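Local coordinates for protein probable uracil-DNA glycosylase (Acanthamoeba polyphaga mimivirus, PDB 5X55) that is a probable uracil-DNA glycosylase, a viral member of the uracil-DNA glycosylase superfamily built around a four-stranded parallel sheet flanked by helices, at residues 125-138 with 168-180. Residues are numbered along the deposited sequence; the frame is centred on the assembly and turned at random.
Sequences LKLLLFRPEWFDFF and PELLFNTMNVLPP
Asn176 reaches from helix 173-177 to the backbone where the 3-10 segment 126-128 runs out into loop. Asn176 ND2 gives a nearly straight hydrogen bond (173°) to Leu128 O, in the amide plane, at 3.3 Å. Asn176 OD1 accepts from Phe130 N at 2.7 Å, with the donor above the carbonyl plane. The Phe130 ring lies almost parallel to this amide, 13° apart. Arg131 grips the backbone of the same residue side-on: Arg131 NE and NH2 both bond to Asn176 O, with NE at 2.8 Å. Bends at chi2 and chi3 curl the arginine chain back to that carbonyl.

Trp134 is sandwiched by CH-pi contacts. Pro180 CD sits over one face, 3.6 Å from the centroid of the Trp134 five-membered ring. Met175 covers the opposite face with CB, the CH-pi partner, and CE. Met175 SD stands farther above the six-membered ring, a Met-aromatic contact. At the ring edge, Trp134 NE1 donates to Leu178 O at 2.8 Å. This satisfies a carbonyl just past the helix end.

A water links Leu128 O, Pro168 O and Phe172 N. Leu128 CD1 packs on Pro168 CB at 3.6 Å.

Farther out, Leu279 and Leu283 of helix 273-286 touch Trp134. Helix 98-102 borders Arg131 and Val177. The 168-180 segment leads into strand 185-189 of the parallel sheet.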
# COMPACT_ATOMS: atom_id res chain seq x y z
N LEU A 125 10.74 -15.16 1.55
CA LEU A 125 9.94 -14.09 0.94
C LEU A 125 10.02 -14.10 -0.59
O LEU A 125 9.03 -13.75 -1.25
CB LEU A 125 10.39 -12.73 1.47
CG LEU A 125 10.16 -12.44 2.95
CD1 LEU A 125 10.75 -11.06 3.37
CD2 LEU A 125 8.70 -12.51 3.30
N LYS A 126 11.17 -14.50 -1.16
CA LYS A 126 11.32 -14.53 -2.61
C LYS A 126 10.25 -15.39 -3.29
O LYS A 126 9.75 -15.03 -4.37
CB LYS A 126 12.72 -15.03 -2.98
CG LYS A 126 12.88 -15.44 -4.44
CD LYS A 126 12.89 -14.26 -5.40
CE LYS A 126 12.26 -14.64 -6.75
NZ LYS A 126 12.89 -15.83 -7.43
N LEU A 127 9.85 -16.50 -2.66
CA LEU A 127 8.82 -17.38 -3.21
C LEU A 127 7.43 -16.75 -3.22
O LEU A 127 6.53 -17.30 -3.85
CB LEU A 127 8.74 -18.68 -2.42
CG LEU A 127 10.01 -19.52 -2.43
CD1 LEU A 127 9.75 -20.82 -1.68
CD2 LEU A 127 10.44 -19.79 -3.86
N LEU A 128 7.25 -15.62 -2.54
CA LEU A 128 5.99 -14.90 -2.53
C LEU A 128 5.90 -13.84 -3.61
O LEU A 128 4.89 -13.14 -3.71
CB LEU A 128 5.78 -14.28 -1.14
CG LEU A 128 5.90 -15.35 -0.06
CD1 LEU A 128 5.75 -14.73 1.31
CD2 LEU A 128 4.85 -16.44 -0.30
N LEU A 129 6.93 -13.71 -4.44
CA LEU A 129 6.99 -12.71 -5.49
C LEU A 129 6.87 -13.41 -6.85
O LEU A 129 7.84 -14.00 -7.33
CB LEU A 129 8.30 -11.94 -5.37
CG LEU A 129 8.48 -10.77 -6.32
CD1 LEU A 129 7.44 -9.69 -6.04
CD2 LEU A 129 9.89 -10.26 -6.13
N PHE A 130 5.69 -13.32 -7.47
CA PHE A 130 5.37 -14.03 -8.71
C PHE A 130 5.60 -13.21 -9.98
O PHE A 130 5.34 -13.72 -11.08
CB PHE A 130 3.91 -14.50 -8.69
CG PHE A 130 3.45 -15.04 -7.35
CD1 PHE A 130 4.25 -15.93 -6.62
CD2 PHE A 130 2.24 -14.63 -6.80
CE1 PHE A 130 3.83 -16.43 -5.37
CE2 PHE A 130 1.81 -15.11 -5.54
CZ PHE A 130 2.62 -16.02 -4.83
N ARG A 131 6.05 -11.96 -9.86
CA ARG A 131 6.17 -11.09 -11.03
C ARG A 131 7.64 -10.88 -11.36
O ARG A 131 8.36 -10.21 -10.60
CB ARG A 131 5.46 -9.75 -10.77
CG ARG A 131 5.50 -8.75 -11.91
CD ARG A 131 4.61 -9.14 -13.11
NE ARG A 131 3.19 -9.07 -12.81
CZ ARG A 131 2.22 -9.20 -13.72
NH1 ARG A 131 2.54 -9.41 -14.99
NH2 ARG A 131 0.94 -9.14 -13.36
N PRO A 132 8.13 -11.42 -12.49
CA PRO A 132 9.58 -11.43 -12.76
C PRO A 132 10.23 -10.06 -12.87
O PRO A 132 11.42 -9.92 -12.56
CB PRO A 132 9.68 -12.19 -14.10
CG PRO A 132 8.43 -12.95 -14.22
CD PRO A 132 7.37 -12.16 -13.51
N GLU A 133 9.49 -9.04 -13.32
CA GLU A 133 10.05 -7.69 -13.41
C GLU A 133 10.54 -7.13 -12.08
O GLU A 133 11.21 -6.09 -12.08
CB GLU A 133 9.03 -6.72 -14.01
CG GLU A 133 8.55 -7.06 -15.43
CD GLU A 133 7.41 -8.09 -15.47
OE1 GLU A 133 7.34 -8.95 -14.57
OE2 GLU A 133 6.59 -8.04 -16.41
N TRP A 134 10.23 -7.76 -10.94
CA TRP A 134 10.72 -7.31 -9.65
C TRP A 134 11.95 -8.07 -9.18
O TRP A 134 12.55 -7.67 -8.17
CB TRP A 134 9.62 -7.41 -8.58
CG TRP A 134 8.54 -6.35 -8.68
CD1 TRP A 134 7.29 -6.49 -9.22
CD2 TRP A 134 8.61 -4.99 -8.20
NE1 TRP A 134 6.59 -5.31 -9.12
CE2 TRP A 134 7.38 -4.37 -8.50
CE3 TRP A 134 9.61 -4.24 -7.57
CZ2 TRP A 134 7.12 -3.04 -8.18
CZ3 TRP A 134 9.34 -2.91 -7.23
CH2 TRP A 134 8.11 -2.32 -7.54
N PHE A 135 12.35 -9.14 -9.88
CA PHE A 135 13.43 -9.98 -9.38
C PHE A 135 14.72 -9.18 -9.23
O PHE A 135 15.46 -9.35 -8.25
CB PHE A 135 13.64 -11.20 -10.29
CG PHE A 135 12.51 -12.23 -10.22
CD1 PHE A 135 11.49 -12.12 -9.27
CD2 PHE A 135 12.47 -13.31 -11.11
CE1 PHE A 135 10.45 -13.06 -9.21
CE2 PHE A 135 11.44 -14.26 -11.06
CZ PHE A 135 10.43 -14.14 -10.11
N ASP A 136 14.98 -8.25 -10.15
CA ASP A 136 16.16 -7.40 -10.03
C ASP A 136 16.13 -6.61 -8.73
O ASP A 136 17.09 -6.64 -7.95
CB ASP A 136 16.29 -6.48 -11.24
CG ASP A 136 16.85 -7.20 -12.47
OD1 ASP A 136 16.74 -8.45 -12.53
OD2 ASP A 136 17.41 -6.54 -13.38
N PHE A 137 15.01 -5.95 -8.45
CA PHE A 137 14.91 -5.26 -7.17
C PHE A 137 15.13 -6.24 -6.04
O PHE A 137 15.91 -5.98 -5.11
CB PHE A 137 13.56 -4.56 -7.02
CG PHE A 137 13.22 -4.21 -5.60
CD1 PHE A 137 13.86 -3.15 -4.96
CD2 PHE A 137 12.29 -4.94 -4.91
CE1 PHE A 137 13.56 -2.83 -3.66
CE2 PHE A 137 11.99 -4.63 -3.60
CZ PHE A 137 12.63 -3.56 -2.97
N PHE A 138 14.51 -7.42 -6.13
CA PHE A 138 14.63 -8.36 -5.03
C PHE A 138 16.06 -8.86 -4.89
O PHE A 138 16.56 -9.03 -3.77
CB PHE A 138 13.64 -9.51 -5.20
CG PHE A 138 13.07 -9.98 -3.91
CD1 PHE A 138 13.76 -10.88 -3.12
CD2 PHE A 138 11.87 -9.48 -3.45
CE1 PHE A 138 13.25 -11.30 -1.91
CE2 PHE A 138 11.35 -9.88 -2.25
CZ PHE A 138 12.04 -10.79 -1.47
N PRO A 168 0.58 -15.08 3.07
CA PRO A 168 1.80 -14.87 2.27
C PRO A 168 1.55 -14.83 0.77
O PRO A 168 2.29 -14.15 0.06
CB PRO A 168 2.70 -16.05 2.68
CG PRO A 168 1.87 -16.97 3.44
CD PRO A 168 0.67 -16.27 3.93
N GLU A 169 0.53 -15.51 0.26
CA GLU A 169 0.25 -15.37 -1.16
C GLU A 169 -0.32 -14.00 -1.50
O GLU A 169 -0.39 -13.66 -2.69
CB GLU A 169 -0.72 -16.46 -1.63
CG GLU A 169 -0.22 -17.89 -1.40
CD GLU A 169 -1.24 -18.95 -1.84
OE1 GLU A 169 -1.23 -19.31 -3.05
OE2 GLU A 169 -2.06 -19.39 -1.00
N LEU A 170 -0.70 -13.21 -0.50
CA LEU A 170 -1.13 -11.83 -0.72
C LEU A 170 -0.10 -10.80 -0.27
O LEU A 170 -0.31 -9.60 -0.49
CB LEU A 170 -2.45 -11.57 0.01
CG LEU A 170 -3.56 -12.53 -0.36
CD1 LEU A 170 -4.80 -12.20 0.46
CD2 LEU A 170 -3.84 -12.39 -1.85
N LEU A 171 1.00 -11.24 0.34
CA LEU A 171 1.96 -10.32 0.95
C LEU A 171 2.44 -9.24 -0.02
O LEU A 171 2.54 -8.06 0.34
CB LEU A 171 3.16 -11.12 1.47
CG LEU A 171 4.26 -10.25 2.08
CD1 LEU A 171 3.71 -9.53 3.30
CD2 LEU A 171 5.48 -11.08 2.42
N PHE A 172 2.77 -9.64 -1.24
CA PHE A 172 3.33 -8.73 -2.23
C PHE A 172 2.33 -8.46 -3.35
O PHE A 172 2.72 -8.26 -4.51
CB PHE A 172 4.64 -9.28 -2.78
CG PHE A 172 5.78 -9.31 -1.79
CD1 PHE A 172 6.06 -8.22 -0.98
CD2 PHE A 172 6.59 -10.45 -1.68
CE1 PHE A 172 7.13 -8.25 -0.06
CE2 PHE A 172 7.65 -10.49 -0.77
CZ PHE A 172 7.93 -9.38 0.04
N ASN A 173 1.04 -8.45 -3.00
CA ASN A 173 -0.06 -8.41 -3.97
C ASN A 173 0.09 -7.28 -4.99
O ASN A 173 -0.02 -7.50 -6.21
CB ASN A 173 -1.38 -8.26 -3.22
CG ASN A 173 -2.51 -9.00 -3.87
OD1 ASN A 173 -2.33 -9.75 -4.82
ND2 ASN A 173 -3.71 -8.81 -3.33
N THR A 174 0.32 -6.06 -4.51
CA THR A 174 0.40 -4.93 -5.43
C THR A 174 1.58 -5.08 -6.39
O THR A 174 1.46 -4.73 -7.57
CB THR A 174 0.51 -3.62 -4.66
OG1 THR A 174 -0.57 -3.55 -3.72
CG2 THR A 174 0.38 -2.45 -5.62
N MET A 175 2.70 -5.62 -5.92
CA MET A 175 3.85 -5.85 -6.80
C MET A 175 3.58 -6.99 -7.77
O MET A 175 4.08 -6.96 -8.90
CB MET A 175 5.11 -6.17 -5.97
CG MET A 175 5.56 -4.97 -5.11
SD MET A 175 6.59 -5.36 -3.68
CE MET A 175 8.10 -5.88 -4.51
N ASN A 176 2.80 -7.98 -7.36
CA ASN A 176 2.48 -9.06 -8.28
C ASN A 176 1.52 -8.60 -9.36
O ASN A 176 1.55 -9.13 -10.48
CB ASN A 176 1.94 -10.27 -7.50
CG ASN A 176 3.05 -10.98 -6.72
OD1 ASN A 176 4.17 -11.10 -7.22
ND2 ASN A 176 2.75 -11.43 -5.50
N VAL A 177 0.68 -7.61 -9.07
CA VAL A 177 -0.14 -7.03 -10.14
C VAL A 177 0.70 -6.11 -11.02
O VAL A 177 0.59 -6.15 -12.24
CB VAL A 177 -1.36 -6.29 -9.57
CG1 VAL A 177 -2.10 -5.60 -10.71
CG2 VAL A 177 -2.29 -7.23 -8.85
N LEU A 178 1.55 -5.27 -10.43
CA LEU A 178 2.17 -4.16 -11.17
C LEU A 178 3.67 -4.29 -11.26
O LEU A 178 4.37 -4.07 -10.25
CB LEU A 178 1.85 -2.83 -10.50
CG LEU A 178 0.58 -2.09 -10.89
CD1 LEU A 178 0.57 -0.75 -10.14
CD2 LEU A 178 0.58 -1.93 -12.39
N PRO A 179 4.23 -4.57 -12.43
CA PRO A 179 5.67 -4.40 -12.60
C PRO A 179 6.06 -2.97 -12.36
O PRO A 179 5.26 -2.03 -12.57
CB PRO A 179 5.91 -4.84 -14.05
CG PRO A 179 4.59 -4.77 -14.71
CD PRO A 179 3.58 -5.07 -13.66
N PRO A 180 7.29 -2.72 -11.89
CA PRO A 180 7.68 -1.33 -11.55
C PRO A 180 7.54 -0.36 -12.70
O PRO A 180 7.17 0.81 -12.49
CB PRO A 180 9.14 -1.47 -11.10
CG PRO A 180 9.61 -2.80 -11.58
CD PRO A 180 8.39 -3.68 -11.73
O HOH W 1 2.93 -12.40 -2.18